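Local structure of zinc-binding protein TroA (Treponema pallidum, 1K0F) at residues H102-V107 with F246-G251; D144-Y149 with M263-I268; L164-D169 with F215-I220. The protein binds zinc tightly and specifically in the periplasm and hands it to the membrane permease of the TroABC ABC transporter for import into the cytoplasm. All coordinates share one frame; numbering follows the deposited sequence.

Contact 1 of 3, residues H102-V107 with F246-G251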
loop_
_atom_site.group_PDB
_atom_site.type_symbol
_atom_site.label_atom_id
_atom_site.label_comp_id
_atom_site.label_asym_id
_atom_site.label_seq_id
_atom_site.Cartn_x
_atom_site.Cartn_y
_atom_site.Cartn_z
ATOM N N HIS A 102 0.494 -4.316 -4.933
ATOM C CA HIS A 102 1.010 -3.166 -4.199
ATOM C C HIS A 102 1.540 -2.062 -5.085
ATOM O O HIS A 102 2.640 -1.560 -4.875
ATOM C CB HIS A 102 2.081 -3.636 -3.236
ATOM C CG HIS A 102 1.640 -4.772 -2.372
ATOM N ND1 HIS A 102 1.715 -6.088 -2.777
ATOM C CD2 HIS A 102 1.086 -4.790 -1.136
ATOM C CE1 HIS A 102 1.228 -6.867 -1.828
ATOM N NE2 HIS A 102 0.841 -6.104 -0.819
ATOM N N VAL A 103 0.728 -1.671 -6.054
ATOM C CA VAL A 103 1.085 -0.637 -7.013
ATOM C C VAL A 103 1.134 0.780 -6.441
ATOM O O VAL A 103 1.699 1.688 -7.046
ATOM C CB VAL A 103 0.106 -0.658 -8.199
ATOM C CG1 VAL A 103 0.211 -1.991 -8.931
ATOM C CG2 VAL A 103 -1.305 -0.445 -7.694
ATOM N N TRP A 104 0.540 0.973 -5.275
ATOM C CA TRP A 104 0.545 2.291 -4.663
ATOM C C TRP A 104 1.938 2.616 -4.155
ATOM O O TRP A 104 2.128 3.602 -3.441
ATOM C CB TRP A 104 -0.423 2.329 -3.492
ATOM C CG TRP A 104 -0.137 1.266 -2.517
ATOM C CD1 TRP A 104 0.845 1.264 -1.567
ATOM C CD2 TRP A 104 -0.810 0.015 -2.408
ATOM N NE1 TRP A 104 0.822 0.082 -0.871
ATOM C CE2 TRP A 104 -0.185 -0.704 -1.365
ATOM C CE3 TRP A 104 -1.884 -0.568 -3.088
ATOM C CZ2 TRP A 104 -0.598 -1.979 -0.988
ATOM C CZ3 TRP A 104 -2.294 -1.837 -2.716
ATOM C CH2 TRP A 104 -1.652 -2.528 -1.673
ATOM N N PHE A 105 2.905 1.769 -4.488
ATOM C CA PHE A 105 4.269 2.017 -4.058
ATOM C C PHE A 105 5.107 2.528 -5.216
ATOM O O PHE A 105 6.295 2.801 -5.064
ATOM C CB PHE A 105 4.881 0.771 -3.425
ATOM C CG PHE A 105 4.604 0.663 -1.949
ATOM C CD1 PHE A 105 4.583 1.802 -1.152
ATOM C CD2 PHE A 105 4.325 -0.568 -1.366
ATOM C CE1 PHE A 105 4.287 1.716 0.209
ATOM C CE2 PHE A 105 4.027 -0.667 -0.013
ATOM C CZ PHE A 105 4.003 0.478 0.779
ATOM N N ASP A 106 4.473 2.632 -6.382
ATOM C CA ASP A 106 5.105 3.209 -7.554
ATOM C C ASP A 106 4.211 4.422 -7.806
ATOM O O ASP A 106 3.239 4.348 -8.553
ATOM C CB ASP A 106 5.074 2.272 -8.761
ATOM C CG ASP A 106 5.795 2.864 -9.972
ATOM O OD1 ASP A 106 6.004 4.100 -10.000
ATOM O OD2 ASP A 106 6.157 2.101 -10.896
ATOM N N VAL A 107 4.530 5.520 -7.129
ATOM C CA VAL A 107 3.780 6.768 -7.224
ATOM C C VAL A 107 3.332 7.109 -8.632
ATOM O O VAL A 107 2.217 7.571 -8.832
ATOM C CB VAL A 107 4.613 7.940 -6.700
ATOM C CG1 VAL A 107 3.817 9.209 -6.781
ATOM C CG2 VAL A 107 5.061 7.667 -5.282
ATOM N N PHE A 246 4.698 1.301 6.446
ATOM C CA PHE A 246 3.302 1.187 6.064
ATOM C C PHE A 246 3.289 0.314 4.838
ATOM O O PHE A 246 3.826 0.698 3.807
ATOM C CB PHE A 246 2.727 2.554 5.721
ATOM C CG PHE A 246 2.547 3.440 6.906
ATOM C CD1 PHE A 246 1.611 3.121 7.879
ATOM C CD2 PHE A 246 3.358 4.541 7.085
ATOM C CE1 PHE A 246 1.494 3.883 9.018
ATOM C CE2 PHE A 246 3.252 5.309 8.217
ATOM C CZ PHE A 246 2.321 4.984 9.191
ATOM N N SER A 247 2.700 -0.867 4.949
ATOM C CA SER A 247 2.651 -1.757 3.808
ATOM C C SER A 247 1.338 -1.575 3.071
ATOM O O SER A 247 1.274 -0.866 2.063
ATOM C CB SER A 247 2.802 -3.208 4.250
ATOM O OG SER A 247 2.454 -3.373 5.609
ATOM N N ASP A 248 0.283 -2.207 3.569
ATOM C CA ASP A 248 -1.014 -2.093 2.925
ATOM C C ASP A 248 -1.888 -1.049 3.601
ATOM O O ASP A 248 -2.883 -0.610 3.028
ATOM C CB ASP A 248 -1.750 -3.439 2.946
ATOM C CG ASP A 248 -0.826 -4.626 2.705
ATOM O OD1 ASP A 248 0.045 -4.541 1.813
ATOM O OD2 ASP A 248 -0.982 -5.651 3.410
ATOM N N ALA A 249 -1.504 -0.656 4.816
ATOM C CA ALA A 249 -2.274 0.317 5.590
ATOM C C ALA A 249 -1.555 1.632 5.859
ATOM O O ALA A 249 -0.327 1.674 5.972
ATOM C CB ALA A 249 -2.710 -0.304 6.922
ATOM N N MET A 250 -2.344 2.696 5.983
ATOM C CA MET A 250 -1.819 4.031 6.233
ATOM C C MET A 250 -1.796 4.352 7.714
ATOM O O MET A 250 -2.135 3.515 8.556
ATOM C CB MET A 250 -2.681 5.078 5.537
ATOM C CG MET A 250 -2.496 5.164 4.048
ATOM S SD MET A 250 -3.079 6.746 3.452
ATOM C CE MET A 250 -4.561 6.969 4.435
ATOM N N GLY A 251 -1.403 5.581 8.021
ATOM C CA GLY A 251 -1.370 6.009 9.404
ATOM C C GLY A 251 -2.765 6.429 9.829
ATOM O O GLY A 251 -3.722 6.248 9.066
#
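The vacant zinc site of TroA brings His-102 and Asp-248 together, two of the four metal ligands, each carried on a loop. Asp-248 OD1 lies in the plane of the imidazole at its edge, 3.1 Å from His-102 CD2 and 3.2 Å from His-102 NE2, with ring and carboxylate planes 33° apart. His-102 CG stands anti to its carbonyl carbon (chi1 -51°), and on the far side of the ring ND1 is hydrogen-bonded to Asp-100, a second-shell residue that helps fix the ring's rotation. A weak hydrogen bond joins Asp-248 OD1 to NE2 of His-168, a third ligand.

Beside the site, a hydrogen bond runs from Trp-104 NE1 to the backbone O of Ser-247, at 3.1 Å, joining segments 102-107 and 246-251. It is bent at the hydrogen (138°), and the acceptor sits tilted out of the indole plane. The benzo edge of the same indole faces Asp-248, with Trp-104 CZ2 3.9 Å from Asp-248 OD1. The Phe-105 ring meets the carbonyl of Phe-246 at its edge, with Phe-105 CZ 3.0 Å from Phe-246 O.

Both loops lead into helices, 107-124 and 260-273. Phe-105 stacks on Phe-171 and touches helix 172-178, while Phe-246 and Met-250 rest on Met-263 of helix 260-273.

Contact 2 of 3, residues D144-Y149 with M263-I268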
loop_
_atom_site.group_PDB
_atom_site.type_symbol
_atom_site.label_atom_id
_atom_site.label_comp_id
_atom_site.label_asym_id
_atom_site.label_seq_id
_atom_site.Cartn_x
_atom_site.Cartn_y
_atom_site.Cartn_z
ATOM N N ASP A 144 3.188 13.437 -8.014
ATOM C CA ASP A 144 4.395 13.705 -8.779
ATOM C C ASP A 144 5.557 14.108 -7.869
ATOM O O ASP A 144 6.624 13.491 -7.894
ATOM C CB ASP A 144 4.108 14.799 -9.813
ATOM C CG ASP A 144 3.234 14.299 -10.955
ATOM O OD1 ASP A 144 2.822 15.109 -11.816
ATOM O OD2 ASP A 144 2.959 13.083 -10.985
ATOM N N LYS A 145 5.362 15.143 -7.065
ATOM C CA LYS A 145 6.420 15.559 -6.159
ATOM C C LYS A 145 6.810 14.349 -5.315
ATOM O O LYS A 145 7.990 14.111 -5.069
ATOM C CB LYS A 145 5.940 16.689 -5.249
ATOM C CG LYS A 145 6.376 18.080 -5.683
ATOM C CD LYS A 145 5.572 19.162 -4.953
ATOM C CE LYS A 145 4.571 19.862 -5.877
ATOM N NZ LYS A 145 4.262 19.059 -7.106
ATOM N N LEU A 146 5.811 13.574 -4.892
ATOM C CA LEU A 146 6.048 12.392 -4.057
ATOM C C LEU A 146 6.915 11.358 -4.763
ATOM O O LEU A 146 7.883 10.842 -4.193
ATOM C CB LEU A 146 4.719 11.742 -3.639
ATOM C CG LEU A 146 4.800 10.466 -2.779
ATOM C CD1 LEU A 146 5.850 10.627 -1.692
ATOM C CD2 LEU A 146 3.450 10.180 -2.150
ATOM N N ASP A 147 6.566 11.041 -6.000
ATOM C CA ASP A 147 7.352 10.074 -6.731
ATOM C C ASP A 147 8.767 10.605 -6.898
ATOM O O ASP A 147 9.743 9.865 -6.775
ATOM C CB ASP A 147 6.750 9.813 -8.103
ATOM C CG ASP A 147 7.567 8.834 -8.897
ATOM O OD1 ASP A 147 7.288 7.618 -8.815
ATOM O OD2 ASP A 147 8.497 9.287 -9.596
ATOM N N ALA A 148 8.876 11.898 -7.179
ATOM C CA ALA A 148 10.176 12.520 -7.371
ATOM C C ALA A 148 10.998 12.371 -6.108
ATOM O O ALA A 148 12.110 11.849 -6.134
ATOM C CB ALA A 148 10.003 13.988 -7.714
ATOM N N TYR A 149 10.420 12.832 -5.005
ATOM C CA TYR A 149 11.047 12.793 -3.692
ATOM C C TYR A 149 11.544 11.395 -3.346
ATOM O O TYR A 149 12.698 11.222 -2.968
ATOM C CB TYR A 149 10.039 13.282 -2.648
ATOM C CG TYR A 149 10.474 13.177 -1.201
ATOM C CD1 TYR A 149 11.112 14.244 -0.563
ATOM C CD2 TYR A 149 10.192 12.034 -0.447
ATOM C CE1 TYR A 149 11.451 14.180 0.788
ATOM C CE2 TYR A 149 10.526 11.961 0.905
ATOM C CZ TYR A 149 11.151 13.036 1.513
ATOM O OH TYR A 149 11.455 12.979 2.854
ATOM N N MET A 263 2.252 8.800 4.247
ATOM C CA MET A 263 2.498 7.397 4.533
ATOM C C MET A 263 3.753 6.941 3.812
ATOM O O MET A 263 4.597 6.249 4.384
ATOM C CB MET A 263 1.323 6.538 4.068
ATOM C CG MET A 263 1.694 5.076 3.803
ATOM S SD MET A 263 1.138 4.464 2.198
ATOM C CE MET A 263 0.786 2.729 2.610
ATOM N N VAL A 264 3.847 7.327 2.542
ATOM C CA VAL A 264 4.989 6.977 1.697
ATOM C C VAL A 264 6.229 7.803 2.062
ATOM O O VAL A 264 7.369 7.334 1.937
ATOM C CB VAL A 264 4.657 7.193 0.205
ATOM C CG1 VAL A 264 5.880 6.927 -0.642
ATOM C CG2 VAL A 264 3.519 6.281 -0.201
ATOM N N THR A 265 6.007 9.036 2.512
ATOM C CA THR A 265 7.117 9.879 2.892
ATOM C C THR A 265 7.722 9.236 4.106
ATOM O O THR A 265 8.940 9.164 4.240
ATOM C CB THR A 265 6.668 11.294 3.254
ATOM O OG1 THR A 265 6.264 11.976 2.063
ATOM C CG2 THR A 265 7.812 12.056 3.883
ATOM N N HIS A 266 6.864 8.757 4.996
ATOM C CA HIS A 266 7.342 8.111 6.199
ATOM C C HIS A 266 8.179 6.921 5.800
ATOM O O HIS A 266 9.243 6.676 6.365
ATOM C CB HIS A 266 6.195 7.599 7.057
ATOM C CG HIS A 266 6.580 6.442 7.927
ATOM N ND1 HIS A 266 7.005 6.600 9.228
ATOM C CD2 HIS A 266 6.711 5.124 7.644
ATOM C CE1 HIS A 266 7.372 5.425 9.709
ATOM N NE2 HIS A 266 7.209 4.519 8.766
ATOM N N ASN A 267 7.677 6.175 4.826
ATOM C CA ASN A 267 8.361 4.976 4.369
ATOM C C ASN A 267 9.797 5.242 3.937
ATOM O O ASN A 267 10.732 4.792 4.595
ATOM C CB ASN A 267 7.553 4.317 3.241
ATOM C CG ASN A 267 6.496 3.328 3.773
ATOM O OD1 ASN A 267 6.207 3.278 4.975
ATOM N ND2 ASN A 267 5.919 2.542 2.869
ATOM N N ILE A 268 9.981 5.976 2.840
ATOM C CA ILE A 268 11.322 6.292 2.346
ATOM C C ILE A 268 12.166 6.999 3.398
ATOM O O ILE A 268 13.371 6.759 3.505
ATOM C CB ILE A 268 11.264 7.181 1.071
ATOM C CG1 ILE A 268 12.459 6.868 0.185
ATOM C CG2 ILE A 268 11.279 8.665 1.429
ATOM C CD1 ILE A 268 12.368 5.522 -0.451
#
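Leu-146 and Tyr-149 meet Val-264, Thr-265 and Ile-268 in a helix-to-helix packing contact, where the long helix 129-156 lies alongside helix 260-273, the last helix of the chain. Over these short segments the axes run nearly parallel, 7° apart, and approach to 10.5 Å. At that spacing the backbones stay well separated, and no hydrogen bond crosses between the two segments.

Leu-146 fills the first part of the interface. Its CG stands anti to the backbone N (chi1 179°), and the two methyls then divide the work: CD1 comes 3.8 Å from Val-264 CG1 and 4.0 Å from Thr-265 OG1, while CD2 approaches Val-264 CB. Val-107, at the start of helix 107-124, also packs on Leu-146.

One turn further on, Tyr-149 reaches across, its CG likewise anti to the backbone N (chi1 174°). Its CE2 makes a tight contact of 3.4 Å with Ile-268 CG2, the two side chains sliding past each other in opposite directions. Thr-265 crosses the tyrosine at about a right angle, its CG2 3.9 Å from Tyr-149 OH.

The polar groups find partners within helix 260-273. Tyr-149 spans the gap and is tied at its tip, by a hydrogen bond from OH, to Asp-269 of the facing helix; Thr-265 OG1 bonds to the carbonyl of Val-261 in its own helix. Val-150 extends the apolar strip against Val-264 and Ile-268.

A long helix running between the two lobes is the hallmark of the metal-binding solute-binding proteins of TroA's family. Helix 129-156 is consistent with that role, and the contact packs helix 260-273 along it.

Contact 3 of 3, residues L164-D169 with F215-I220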
loop_
_atom_site.group_PDB
_atom_site.type_symbol
_atom_site.label_atom_id
_atom_site.label_comp_id
_atom_site.label_asym_id
_atom_site.label_seq_id
_atom_site.Cartn_x
_atom_site.Cartn_y
_atom_site.Cartn_z
ATOM N N LEU A 164 16.392 -3.671 0.978
ATOM C CA LEU A 164 15.393 -3.597 2.040
ATOM C C LEU A 164 14.671 -4.912 2.312
ATOM O O LEU A 164 14.131 -5.549 1.409
ATOM C CB LEU A 164 14.365 -2.500 1.729
ATOM C CG LEU A 164 12.989 -2.561 2.405
ATOM C CD1 LEU A 164 13.022 -1.891 3.776
ATOM C CD2 LEU A 164 11.981 -1.868 1.502
ATOM N N VAL A 165 14.675 -5.313 3.574
ATOM C CA VAL A 165 13.999 -6.531 3.982
ATOM C C VAL A 165 12.897 -6.065 4.924
ATOM O O VAL A 165 13.151 -5.341 5.888
ATOM C CB VAL A 165 14.963 -7.501 4.704
ATOM C CG1 VAL A 165 14.195 -8.704 5.221
ATOM C CG2 VAL A 165 16.059 -7.956 3.749
ATOM N N THR A 166 11.669 -6.471 4.633
ATOM C CA THR A 166 10.527 -6.064 5.435
ATOM C C THR A 166 9.619 -7.222 5.830
ATOM O O THR A 166 9.851 -8.365 5.444
ATOM C CB THR A 166 9.688 -5.051 4.663
ATOM O OG1 THR A 166 9.617 -5.460 3.293
ATOM C CG2 THR A 166 10.317 -3.662 4.744
ATOM N N ALA A 167 8.578 -6.899 6.593
ATOM C CA ALA A 167 7.593 -7.873 7.066
ATOM C C ALA A 167 7.079 -8.825 5.969
ATOM O O ALA A 167 7.125 -10.046 6.141
ATOM C CB ALA A 167 6.422 -7.140 7.713
ATOM N N HIS A 168 6.572 -8.269 4.864
ATOM C CA HIS A 168 6.077 -9.080 3.746
ATOM C C HIS A 168 6.384 -8.472 2.366
ATOM O O HIS A 168 6.682 -7.286 2.264
ATOM C CB HIS A 168 4.565 -9.387 3.921
ATOM C CG HIS A 168 3.637 -8.312 3.438
ATOM N ND1 HIS A 168 3.653 -7.029 3.941
ATOM C CD2 HIS A 168 2.610 -8.354 2.555
ATOM C CE1 HIS A 168 2.678 -6.327 3.389
ATOM N NE2 HIS A 168 2.030 -7.108 2.548
ATOM N N ASP A 169 6.331 -9.299 1.319
ATOM C CA ASP A 169 6.627 -8.899 -0.068
ATOM C C ASP A 169 5.665 -7.854 -0.609
ATOM O O ASP A 169 4.895 -8.126 -1.534
ATOM C CB ASP A 169 6.586 -10.133 -0.983
ATOM C CG ASP A 169 7.823 -10.258 -1.868
ATOM O OD1 ASP A 169 8.719 -9.384 -1.772
ATOM O OD2 ASP A 169 7.888 -11.234 -2.658
ATOM N N PHE A 215 12.812 -3.786 8.559
ATOM C CA PHE A 215 11.653 -3.023 9.013
ATOM C C PHE A 215 10.393 -3.781 9.384
ATOM O O PHE A 215 10.086 -4.837 8.841
ATOM C CB PHE A 215 11.291 -1.974 7.967
ATOM C CG PHE A 215 12.407 -1.026 7.667
ATOM C CD1 PHE A 215 13.561 -1.472 7.032
ATOM C CD2 PHE A 215 12.332 0.300 8.067
ATOM C CE1 PHE A 215 14.630 -0.612 6.804
ATOM C CE2 PHE A 215 13.402 1.176 7.845
ATOM C CZ PHE A 215 14.553 0.718 7.212
ATOM N N ILE A 216 9.655 -3.219 10.328
ATOM C CA ILE A 216 8.394 -3.800 10.756
ATOM C C ILE A 216 7.353 -3.201 9.825
ATOM O O ILE A 216 7.676 -2.426 8.926
ATOM C CB ILE A 216 8.029 -3.416 12.225
ATOM C CG1 ILE A 216 8.815 -2.185 12.659
ATOM C CG2 ILE A 216 8.339 -4.578 13.176
ATOM C CD1 ILE A 216 8.360 -1.620 13.960
ATOM N N GLU A 217 6.099 -3.553 10.039
ATOM C CA GLU A 217 5.046 -3.020 9.213
ATOM C C GLU A 217 3.801 -2.880 10.036
ATOM O O GLU A 217 3.555 -3.664 10.941
ATOM C CB GLU A 217 4.791 -3.930 8.036
ATOM C CG GLU A 217 5.819 -3.784 6.949
ATOM C CD GLU A 217 5.502 -4.652 5.769
ATOM O OE1 GLU A 217 6.405 -4.917 4.952
ATOM O OE2 GLU A 217 4.336 -5.077 5.663
ATOM N N SER A 218 3.018 -1.865 9.706
ATOM C CA SER A 218 1.791 -1.578 10.417
ATOM C C SER A 218 0.700 -2.635 10.272
ATOM O O SER A 218 -0.142 -2.768 11.161
ATOM C CB SER A 218 1.246 -0.232 9.947
ATOM O OG SER A 218 1.795 0.096 8.689
ATOM N N SER A 219 0.710 -3.393 9.179
ATOM C CA SER A 219 -0.342 -4.382 8.954
ATOM C C SER A 219 -0.009 -5.837 9.227
ATOM O O SER A 219 -0.841 -6.711 9.024
ATOM C CB SER A 219 -0.840 -4.260 7.524
ATOM O OG SER A 219 0.225 -3.908 6.662
ATOM N N ILE A 220 1.200 -6.104 9.696
ATOM C CA ILE A 220 1.591 -7.477 9.955
ATOM C C ILE A 220 2.236 -7.640 11.330
ATOM O O ILE A 220 3.057 -6.824 11.736
ATOM C CB ILE A 220 2.572 -7.984 8.845
ATOM C CG1 ILE A 220 1.788 -8.378 7.590
ATOM C CG2 ILE A 220 3.341 -9.212 9.317
ATOM C CD1 ILE A 220 1.917 -7.408 6.451
#
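Hydrogen bonds join 164-169 to 215-220, one of them between backbones: Phe-215 N gives to Val-165 O at 3.1 Å, between strands whose directions differ by 39°. Two more go to the carboxylate of Glu-217. His-168 ND1 donates to Glu-217 OE2 at 2.7 Å, bent to 132° and with ring and carboxylate planes 62° apart; the position of OE2 is less certain. His-168 N makes a weak bond of 3.4 Å to Glu-217 OE1, so one carboxylate reaches both the ring and the backbone of the same histidine.

In van der Waals packing, Ala-167 CB lies against the extended glutamate chain, 3.3 Å from Glu-217 CD. A CH-pi contact puts Ile-220 CD1 over one face of the His-168 ring, 3.4 Å from the centroid. Two apolar pairs add to this: Ala-167 CB with Ile-220 CG2 at 4.0 Å and, further back, Leu-164 CD1 with Phe-215 CD1 at 3.3 Å, these last side chains crossing at about a right angle.

Ser-247 OG also lies by the carboxylate, probably as a hydrogen bond, though OE2 is too crowded to be sure. With ND1 taken by the glutamate, His-168 leaves NE2 to face the vacant zinc position, consistent with a second-shell carboxylate that orients a zinc ligand and may make its ring a stronger donor to the metal.

In the fold
Contacts 1 and 3 build the zinc site together: 102-107 and 246-251 supply His-102 and Asp-248, 164-169 supplies His-168, and His-37 completes the ligand set. Their centres are 11 Å apart, and Ser-247 couples them, its OG lying 2.5 Å from Ser-219 OG and its CB 3.2 Å from His-168 CE1. Contact 2, centred 10 Å from contact 1, is further from the site, the side chain of Val-264 about 10 Å from that of His-102. Phe-246 N is probably hydrogen-bonded to Asn-267 OD1 at 2.9 Å, so the loop carrying Asp-248 leans on helix 260-273. Contacts 2 and 3, with centres 17 Å apart, do not touch.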